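Side-chain contacts in beta-N-acetylglucosaminidase (Thermotoga maritima, PDB 3WO8), which probably hydrolyses terminal non-reducing N-acetyl-D-hexosamine residues from N-acetyl-beta-D-hexosaminides as a glycoside hydrolase of family 3: residues E33-Y38 against M60-K65; E66-I71 against A327-G332; H176-E181 against P188-P193. All coordinates share one frame; numbering follows the deposited sequence.

How the contacts relate
Contacts 1 and 3 lie in the TIM barrel, and contact 2 joins a barrel strand to the loop after helix 310-326. Contacts 1 and 2 are neighbours, centres about 11 Å apart, because helix 53-66 is followed, after a short turn, by barrel strand 70-72; L63 and M60 of contact 1 pack on F69 and I71 of contact 2. Contact 3 sits apart, its centre about 39 Å from that of contact 1 and 37 Å from that of contact 2. Along the chain it is nested inside the excursion closed by contact 2. It forms the base of a loop that in family 3 N-acetylglucosaminidases carries a catalytic His-Asp pair, so it is probably the contact nearest the active site.

Contact 1: residues E33-Y38 against M60-K65; sequences EIIRKY and MSFLSK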
loop_
_atom_site.group_PDB
_atom_site.type_symbol
_atom_site.label_atom_id
_atom_site.label_comp_id
_atom_site.label_asym_id
_atom_site.label_seq_id
_atom_site.Cartn_x
_atom_site.Cartn_y
_atom_site.Cartn_z
ATOM N N GLU B 33 -27.780 -1.516 -4.233
ATOM C CA GLU B 33 -29.096 -1.926 -4.738
ATOM C C GLU B 33 -29.000 -2.727 -6.032
ATOM O O GLU B 33 -29.598 -3.773 -6.128
ATOM C CB GLU B 33 -30.041 -0.729 -4.853
ATOM C CG GLU B 33 -30.550 -0.264 -3.484
ATOM C CD GLU B 33 -31.273 1.101 -3.486
ATOM O OE1 GLU B 33 -31.979 1.403 -2.505
ATOM O OE2 GLU B 33 -31.145 1.895 -4.445
ATOM N N ILE B 34 -28.219 -2.256 -6.998
ATOM C CA ILE B 34 -27.949 -3.008 -8.208
ATOM C C ILE B 34 -27.458 -4.363 -7.805
ATOM O O ILE B 34 -27.841 -5.345 -8.393
ATOM C CB ILE B 34 -26.837 -2.368 -9.066
ATOM C CG1 ILE B 34 -27.286 -1.041 -9.660
ATOM C CG2 ILE B 34 -26.423 -3.275 -10.222
ATOM C CD1 ILE B 34 -28.220 -1.198 -10.845
ATOM N N ILE B 35 -26.566 -4.426 -6.822
ATOM C CA ILE B 35 -25.877 -5.685 -6.524
ATOM C C ILE B 35 -26.842 -6.688 -5.923
ATOM O O ILE B 35 -26.856 -7.856 -6.336
ATOM C CB ILE B 35 -24.583 -5.473 -5.680
ATOM C CG1 ILE B 35 -23.462 -4.950 -6.595
ATOM C CG2 ILE B 35 -24.104 -6.765 -5.029
ATOM C CD1 ILE B 35 -22.339 -4.237 -5.875
ATOM N N ARG B 36 -27.662 -6.248 -4.984
ATOM C CA ARG B 36 -28.663 -7.149 -4.405
ATOM C C ARG B 36 -29.721 -7.555 -5.444
ATOM O O ARG B 36 -30.117 -8.719 -5.492
ATOM C CB ARG B 36 -29.355 -6.511 -3.214
ATOM C CG ARG B 36 -28.397 -6.064 -2.125
ATOM C CD ARG B 36 -29.073 -5.769 -0.797
ATOM N NE ARG B 36 -29.251 -4.322 -0.577
ATOM C CZ ARG B 36 -28.835 -3.650 0.494
ATOM N NH1 ARG B 36 -28.198 -4.263 1.488
ATOM N NH2 ARG B 36 -29.064 -2.351 0.581
ATOM N N LYS B 37 -30.149 -6.608 -6.285
ATOM C CA LYS B 37 -31.250 -6.856 -7.227
ATOM C C LYS B 37 -30.866 -7.861 -8.288
ATOM O O LYS B 37 -31.454 -8.909 -8.376
ATOM C CB LYS B 37 -31.728 -5.570 -7.909
ATOM C CG LYS B 37 -33.133 -5.691 -8.490
ATOM C CD LYS B 37 -33.324 -4.803 -9.714
ATOM C CE LYS B 37 -34.774 -4.346 -9.868
ATOM N NZ LYS B 37 -34.854 -2.928 -10.329
ATOM N N TYR B 38 -29.875 -7.521 -9.091
ATOM C CA TYR B 38 -29.284 -8.449 -10.047
ATOM C C TYR B 38 -28.123 -8.924 -9.226
ATOM O O TYR B 38 -27.771 -8.278 -8.237
ATOM C CB TYR B 38 -28.803 -7.721 -11.286
ATOM C CG TYR B 38 -29.744 -6.631 -11.769
ATOM C CD1 TYR B 38 -29.633 -5.331 -11.300
ATOM C CD2 TYR B 38 -30.757 -6.904 -12.689
ATOM C CE1 TYR B 38 -30.491 -4.330 -11.736
ATOM C CE2 TYR B 38 -31.620 -5.904 -13.128
ATOM C CZ TYR B 38 -31.476 -4.615 -12.655
ATOM O OH TYR B 38 -32.287 -3.588 -13.086
ATOM N N MET B 60 -15.958 -4.301 0.588
ATOM C CA MET B 60 -15.566 -5.720 0.687
ATOM C C MET B 60 -16.392 -6.380 1.778
ATOM O O MET B 60 -16.773 -7.524 1.680
ATOM C CB MET B 60 -14.071 -5.837 1.035
ATOM C CG MET B 60 -13.120 -5.474 -0.091
ATOM S SD MET B 60 -13.215 -6.753 -1.346
ATOM C CE MET B 60 -11.891 -6.272 -2.433
ATOM N N SER B 61 -16.634 -5.658 2.856
ATOM C CA SER B 61 -17.489 -6.165 3.906
ATOM C C SER B 61 -18.897 -6.475 3.404
ATOM O O SER B 61 -19.477 -7.480 3.751
ATOM C CB SER B 61 -17.635 -5.122 4.994
ATOM O OG SER B 61 -18.462 -5.623 6.005
ATOM N N PHE B 62 -19.449 -5.563 2.621
ATOM C CA PHE B 62 -20.718 -5.766 1.948
ATOM C C PHE B 62 -20.666 -6.978 1.011
ATOM O O PHE B 62 -21.555 -7.825 1.071
ATOM C CB PHE B 62 -21.120 -4.502 1.176
ATOM C CG PHE B 62 -22.298 -4.692 0.286
ATOM C CD1 PHE B 62 -23.586 -4.654 0.808
ATOM C CD2 PHE B 62 -22.125 -4.931 -1.072
ATOM C CE1 PHE B 62 -24.693 -4.832 -0.006
ATOM C CE2 PHE B 62 -23.223 -5.125 -1.893
ATOM C CZ PHE B 62 -24.510 -5.061 -1.356
ATOM N N LEU B 63 -19.667 -7.077 0.153
ATOM C CA LEU B 63 -19.684 -8.159 -0.813
ATOM C C LEU B 63 -19.611 -9.437 -0.045
ATOM O O LEU B 63 -20.161 -10.486 -0.433
ATOM C CB LEU B 63 -18.515 -8.084 -1.758
ATOM C CG LEU B 63 -18.610 -6.881 -2.671
ATOM C CD1 LEU B 63 -17.279 -6.601 -3.361
ATOM C CD2 LEU B 63 -19.715 -7.104 -3.698
ATOM N N SER B 64 -18.946 -9.356 1.087
ATOM C CA SER B 64 -18.654 -10.561 1.819
ATOM C C SER B 64 -19.941 -11.148 2.389
ATOM O O SER B 64 -20.221 -12.329 2.215
ATOM C CB SER B 64 -17.645 -10.265 2.923
ATOM O OG SER B 64 -17.194 -11.461 3.496
ATOM N N LYS B 65 -20.700 -10.306 3.081
ATOM C CA LYS B 65 -22.032 -10.644 3.602
ATOM C C LYS B 65 -23.064 -11.050 2.527
ATOM O O LYS B 65 -23.954 -11.818 2.835
ATOM C CB LYS B 65 -22.608 -9.465 4.396
ATOM C CG LYS B 65 -21.884 -9.150 5.703
ATOM C CD LYS B 65 -22.722 -8.200 6.571
ATOM C CE LYS B 65 -21.946 -6.987 7.075
ATOM N NZ LYS B 65 -20.954 -7.380 8.114
#
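I35 and F62 carry the contact between helices 29-37 and 53-66, two outer helices of the (beta/alpha)8 barrel, with strand 42-45 and the short helix 47-50 between them in the chain. The segments are almost parallel, 14° apart, but their axes come no closer than 11.7 Å, so long side chains must bridge the gap. The tight part lies on the barrel side. I35 offers CG2, the branch anti to its backbone N, to the rim of the F62 ring, and CG2 comes within 3.6 Å of F62 CE2. The two side chains pass one another, each heading for the other helix. Deeper in, I35 CD1 and L63 CD2 are only loosely apposed at 4.5 Å, and both residues settle on I43 of the strand beneath.

Toward solvent the packing thins out. The exposed R36 reaches across with its aliphatic part, CG lying 4.1 Å from F62 CZ, while a bend at chi3 (-101°) brings its guanidinium round beside the ring; its charge has a long, weak partner in E29. A serine in place of F62 would probably open a gap between the helices, with I35 CG2 losing its apolar neighbour and the R36 side chain freer to swing. R36 NH1 meets the aromatic edge rather than a face, lying in the ring plane 3.9 Å from F62 CE1, with the guanidinium turned 77° to the ring.

Contact 2: residues E66-I71 against A327-G332; sequences EGDFLI and AKKNSG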
loop_
_atom_site.group_PDB
_atom_site.type_symbol
_atom_site.label_atom_id
_atom_site.label_comp_id
_atom_site.label_asym_id
_atom_site.label_seq_id
_atom_site.Cartn_x
_atom_site.Cartn_y
_atom_site.Cartn_z
ATOM N N GLU B 66 -22.925 -10.531 1.304
ATOM C CA GLU B 66 -23.901 -10.705 0.206
ATOM C C GLU B 66 -23.732 -11.930 -0.657
ATOM O O GLU B 66 -24.685 -12.337 -1.264
ATOM C CB GLU B 66 -23.865 -9.514 -0.777
ATOM C CG GLU B 66 -24.795 -8.363 -0.436
ATOM C CD GLU B 66 -26.274 -8.714 -0.550
ATOM O OE1 GLU B 66 -27.054 -8.240 0.308
ATOM O OE2 GLU B 66 -26.656 -9.446 -1.491
ATOM N N GLY B 67 -22.527 -12.466 -0.785
ATOM C CA GLY B 67 -22.328 -13.604 -1.671
ATOM C C GLY B 67 -20.915 -13.959 -2.117
ATOM O O GLY B 67 -19.914 -13.694 -1.448
ATOM N N ASP B 68 -20.842 -14.570 -3.275
ATOM C CA ASP B 68 -19.617 -15.158 -3.692
ATOM C C ASP B 68 -19.330 -14.528 -5.037
ATOM O O ASP B 68 -20.085 -14.758 -5.973
ATOM C CB ASP B 68 -19.812 -16.671 -3.759
ATOM C CG ASP B 68 -18.553 -17.407 -4.141
ATOM O OD1 ASP B 68 -17.497 -17.183 -3.511
ATOM O OD2 ASP B 68 -18.613 -18.243 -5.060
ATOM N N PHE B 69 -18.266 -13.712 -5.115
ATOM C CA PHE B 69 -17.912 -12.949 -6.331
ATOM C C PHE B 69 -16.494 -13.114 -6.811
ATOM O O PHE B 69 -15.628 -13.625 -6.128
ATOM C CB PHE B 69 -18.072 -11.458 -6.125
ATOM C CG PHE B 69 -19.365 -11.061 -5.507
ATOM C CD1 PHE B 69 -19.543 -11.150 -4.142
ATOM C CD2 PHE B 69 -20.395 -10.551 -6.278
ATOM C CE1 PHE B 69 -20.746 -10.753 -3.548
ATOM C CE2 PHE B 69 -21.614 -10.175 -5.694
ATOM C CZ PHE B 69 -21.787 -10.270 -4.320
ATOM N N LEU B 70 -16.290 -12.633 -8.027
ATOM C CA LEU B 70 -14.998 -12.488 -8.591
ATOM C C LEU B 70 -14.682 -11.029 -8.507
ATOM O O LEU B 70 -15.283 -10.250 -9.222
ATOM C CB LEU B 70 -15.016 -12.890 -10.047
ATOM C CG LEU B 70 -15.258 -14.368 -10.267
ATOM C CD1 LEU B 70 -15.124 -14.672 -11.742
ATOM C CD2 LEU B 70 -14.285 -15.208 -9.456
ATOM N N ILE B 71 -13.731 -10.679 -7.630
ATOM C CA ILE B 71 -13.364 -9.302 -7.302
ATOM C C ILE B 71 -12.019 -8.997 -7.899
ATOM O O ILE B 71 -11.012 -9.646 -7.573
ATOM C CB ILE B 71 -13.370 -9.084 -5.787
ATOM C CG1 ILE B 71 -14.680 -9.652 -5.219
ATOM C CG2 ILE B 71 -13.327 -7.590 -5.478
ATOM C CD1 ILE B 71 -14.975 -9.388 -3.746
ATOM N N ALA B 327 -11.936 -20.026 -6.620
ATOM C CA ALA B 327 -11.354 -18.744 -6.257
ATOM C C ALA B 327 -11.312 -18.649 -4.752
ATOM O O ALA B 327 -12.221 -19.148 -4.083
ATOM C CB ALA B 327 -12.168 -17.600 -6.839
ATOM N N LYS B 328 -10.260 -18.011 -4.240
ATOM C CA LYS B 328 -10.143 -17.636 -2.811
ATOM C C LYS B 328 -11.370 -16.859 -2.323
ATOM O O LYS B 328 -12.046 -16.209 -3.103
ATOM C CB LYS B 328 -8.877 -16.786 -2.569
ATOM C CG LYS B 328 -7.552 -17.497 -2.826
ATOM C CD LYS B 328 -7.524 -18.902 -2.244
ATOM C CE LYS B 328 -6.099 -19.383 -2.047
ATOM N NZ LYS B 328 -6.090 -20.823 -1.687
ATOM N N LYS B 329 -11.634 -16.905 -1.031
ATOM C CA LYS B 329 -12.926 -16.467 -0.507
ATOM C C LYS B 329 -12.922 -15.524 0.701
ATOM O O LYS B 329 -13.970 -15.014 1.063
ATOM C CB LYS B 329 -13.758 -17.712 -0.159
ATOM C CG LYS B 329 -14.184 -18.535 -1.380
ATOM C CD LYS B 329 -15.470 -19.340 -1.137
ATOM C CE LYS B 329 -15.794 -20.283 -2.294
ATOM N NZ LYS B 329 -15.967 -19.555 -3.587
ATOM N N ASN B 330 -11.781 -15.317 1.346
ATOM C CA ASN B 330 -11.701 -14.475 2.566
ATOM C C ASN B 330 -12.320 -13.088 2.387
ATOM O O ASN B 330 -12.384 -12.593 1.259
ATOM C CB ASN B 330 -10.246 -14.373 3.071
ATOM C CG ASN B 330 -9.333 -13.554 2.149
ATOM O OD1 ASN B 330 -8.544 -12.730 2.637
ATOM N ND2 ASN B 330 -9.406 -13.785 0.834
ATOM N N SER B 331 -12.777 -12.478 3.494
ATOM C CA SER B 331 -13.413 -11.109 3.472
ATOM C C SER B 331 -12.427 -10.000 3.181
ATOM O O SER B 331 -12.828 -8.818 3.015
ATOM C CB SER B 331 -14.193 -10.737 4.762
ATOM O OG SER B 331 -13.471 -10.956 5.946
ATOM N N GLY B 332 -11.150 -10.385 3.140
ATOM C CA GLY B 332 -10.080 -9.443 3.039
ATOM C C GLY B 332 -10.285 -8.304 4.023
ATOM O O GLY B 332 -10.844 -8.439 5.144
#
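D68 and K329 meet in a salt bridge, K329 NZ donating to D68 OD1 at 2.8 Å. The ammonium comes in on the syn side of that oxygen, 26° out of the carboxylate plane, and D68 OD2 stays close as well, 3.3 Å from K329 NZ. The lysine chain is bent only at its last torsion (chi4 -59°), and its CE passes 3.7 Å from D68 OD1. Beside this polar pair L70 CD2 touches A327 CB at 4.1 Å, a light apolar contact between two buried residues.

One shell out, L324 near the end of helix 310-326 serves both halves: its carbonyl O accepts a second hydrogen bond from K329 NZ, and its side chain rests against D68 and L70. This is the N-terminal end of strand 70-72 of the TIM barrel, met by the loop that follows helix 310-326; L70 pairs through its backbone with T41 and I43 of the neighbouring strand region. N120 also holds the strand, donating to F69 O through ND2 and accepting from I71 N through OD1. Farther along 327-332, S331 OG hydrogen-bonds NH1 of R105 of the second subunit.

Contact 3: residues H176-E181 against P188-P193; sequences HGKARE and PVVDAP
E181 brings one carboxylate oxygen, OE1, to within 3.7 Å of P188 CG at the pyrrolidine ring, and the two side chains run together in one direction. At the other end of the loop the H176 ring meets H172 edge-to-face. The third flat group of note is the V189 carbonyl: R180 N stands above its plane, 37° out of it, and donates to V189 O at 3.2 Å with an N-H...O angle of 157°. The return bond, V189 N to R180 O, is weak at 3.4 Å. Together they make R180 and V189 a hydrogen-bonded antiparallel pair, a single beta bridge at the foot of the loop that follows the fifth barrel strand, 167-173.

Next to the bridge, apolar groups pack together. P188 CB sits 3.9 Å from A179 CB. V190 holds CG1 anti to its backbone N (chi1 176°), which turns CG2 onto the loop main chain, 3.7 Å from A179 CA; CG1 meets K178 CB at 4.0 Å. The rest of the K178 chain runs on to salt bridges with D201 and E200, and the type I turn H176-A179 is closed by A179 N on H176 O. The V190 backbone also pairs with R223 and S225, at strand 223-224.

Residues 182-185, between the two arms, are not modelled; in family 3 N-acetylglucosaminidases this region bears the His-Asp acid/base pair. With one sound hydrogen bond, one weak one and mostly small apolar contacts, the chemistry is consistent with a lightly held base, and the unmodelled 182-185 are probably flexible.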
loop_
_atom_site.group_PDB
_atom_site.type_symbol
_atom_site.label_atom_id
_atom_site.label_comp_id
_atom_site.label_asym_id
_atom_site.label_seq_id
_atom_site.Cartn_x
_atom_site.Cartn_y
_atom_site.Cartn_z
ATOM N N HIS B 176 -3.985 -7.399 -29.424
ATOM C CA HIS B 176 -4.143 -6.028 -29.860
ATOM C C HIS B 176 -2.876 -5.456 -30.471
ATOM O O HIS B 176 -2.889 -4.406 -31.068
ATOM C CB HIS B 176 -4.461 -5.188 -28.634
ATOM C CG HIS B 176 -5.548 -4.197 -28.838
ATOM N ND1 HIS B 176 -6.798 -4.362 -28.287
ATOM C CD2 HIS B 176 -5.571 -3.011 -29.487
ATOM C CE1 HIS B 176 -7.560 -3.330 -28.606
ATOM N NE2 HIS B 176 -6.839 -2.498 -29.339
ATOM N N GLY B 177 -1.760 -6.126 -30.335
ATOM C CA GLY B 177 -0.485 -5.493 -30.679
ATOM C C GLY B 177 -0.459 -4.795 -32.024
ATOM O O GLY B 177 0.130 -3.746 -32.163
ATOM N N LYS B 178 -1.085 -5.380 -33.038
ATOM C CA LYS B 178 -0.919 -4.867 -34.407
ATOM C C LYS B 178 -2.025 -3.897 -34.817
ATOM O O LYS B 178 -2.067 -3.495 -35.971
ATOM C CB LYS B 178 -0.834 -6.032 -35.415
ATOM C CG LYS B 178 0.436 -6.889 -35.333
ATOM C CD LYS B 178 0.360 -8.131 -36.233
ATOM C CE LYS B 178 1.710 -8.818 -36.348
ATOM N NZ LYS B 178 2.067 -9.570 -35.117
ATOM N N ALA B 179 -2.892 -3.506 -33.884
ATOM C CA ALA B 179 -4.088 -2.746 -34.203
ATOM C C ALA B 179 -3.737 -1.432 -34.836
ATOM O O ALA B 179 -2.971 -0.639 -34.267
ATOM C CB ALA B 179 -4.930 -2.498 -32.984
ATOM N N ARG B 180 -4.319 -1.245 -36.030
ATOM C CA ARG B 180 -4.172 -0.056 -36.875
ATOM C C ARG B 180 -5.383 0.865 -36.675
ATOM O O ARG B 180 -6.557 0.495 -36.927
ATOM C CB ARG B 180 -4.014 -0.443 -38.356
ATOM C CG ARG B 180 -2.628 -0.994 -38.735
ATOM C CD ARG B 180 -2.084 -0.428 -40.051
ATOM N NE ARG B 180 -1.942 1.038 -40.015
ATOM C CZ ARG B 180 -2.817 1.923 -40.520
ATOM N NH1 ARG B 180 -3.931 1.527 -41.137
ATOM N NH2 ARG B 180 -2.582 3.228 -40.411
ATOM N N GLU B 181 -5.058 2.071 -36.221
ATOM C CA GLU B 181 -6.010 2.940 -35.549
ATOM C C GLU B 181 -6.599 3.941 -36.535
ATOM O O GLU B 181 -7.020 3.553 -37.622
ATOM C CB GLU B 181 -5.309 3.643 -34.365
ATOM C CG GLU B 181 -4.714 2.697 -33.298
ATOM C CD GLU B 181 -5.618 2.469 -32.086
ATOM O OE1 GLU B 181 -6.011 1.311 -31.809
ATOM O OE2 GLU B 181 -5.926 3.459 -31.397
ATOM N N PRO B 188 -10.640 -0.790 -34.511
ATOM C CA PRO B 188 -9.361 -0.985 -35.219
ATOM C C PRO B 188 -9.358 -2.282 -36.004
ATOM O O PRO B 188 -10.174 -3.180 -35.733
ATOM C CB PRO B 188 -8.305 -1.005 -34.097
ATOM C CG PRO B 188 -9.032 -0.609 -32.845
ATOM C CD PRO B 188 -10.496 -0.894 -33.049
ATOM N N VAL B 189 -8.464 -2.339 -36.990
ATOM C CA VAL B 189 -8.320 -3.500 -37.867
ATOM C C VAL B 189 -6.890 -4.050 -37.855
ATOM O O VAL B 189 -5.897 -3.297 -37.884
ATOM C CB VAL B 189 -8.738 -3.189 -39.328
ATOM C CG1 VAL B 189 -7.803 -2.185 -39.982
ATOM C CG2 VAL B 189 -8.775 -4.456 -40.162
ATOM N N VAL B 190 -6.822 -5.381 -37.804
ATOM C CA VAL B 190 -5.605 -6.124 -38.072
ATOM C C VAL B 190 -5.868 -7.005 -39.290
ATOM O O VAL B 190 -6.789 -7.841 -39.303
ATOM C CB VAL B 190 -5.186 -6.977 -36.856
ATOM C CG1 VAL B 190 -3.950 -7.838 -37.159
ATOM C CG2 VAL B 190 -4.935 -6.060 -35.667
ATOM N N ASP B 191 -5.035 -6.816 -40.307
ATOM C CA ASP B 191 -5.218 -7.481 -41.601
ATOM C C ASP B 191 -4.169 -8.554 -41.871
ATOM O O ASP B 191 -4.013 -9.006 -43.006
ATOM C CB ASP B 191 -5.244 -6.443 -42.741
ATOM C CG ASP B 191 -4.024 -5.540 -42.753
ATOM O OD1 ASP B 191 -3.050 -5.792 -42.003
ATOM O OD2 ASP B 191 -4.049 -4.566 -43.522
ATOM N N ALA B 192 -3.460 -8.964 -40.827
ATOM C CA ALA B 192 -2.384 -9.921 -40.984
ATOM C C ALA B 192 -2.927 -11.294 -41.348
ATOM O O ALA B 192 -3.990 -11.695 -40.878
ATOM C CB ALA B 192 -1.548 -10.005 -39.724
ATOM N N PRO B 193 -2.215 -11.997 -42.231
ATOM C CA PRO B 193 -2.561 -13.370 -42.503
ATOM C C PRO B 193 -2.702 -14.178 -41.213
ATOM O O PRO B 193 -1.799 -14.184 -40.376
ATOM C CB PRO B 193 -1.362 -13.869 -43.342
ATOM C CG PRO B 193 -0.409 -12.706 -43.484
ATOM C CD PRO B 193 -1.234 -11.489 -43.206
#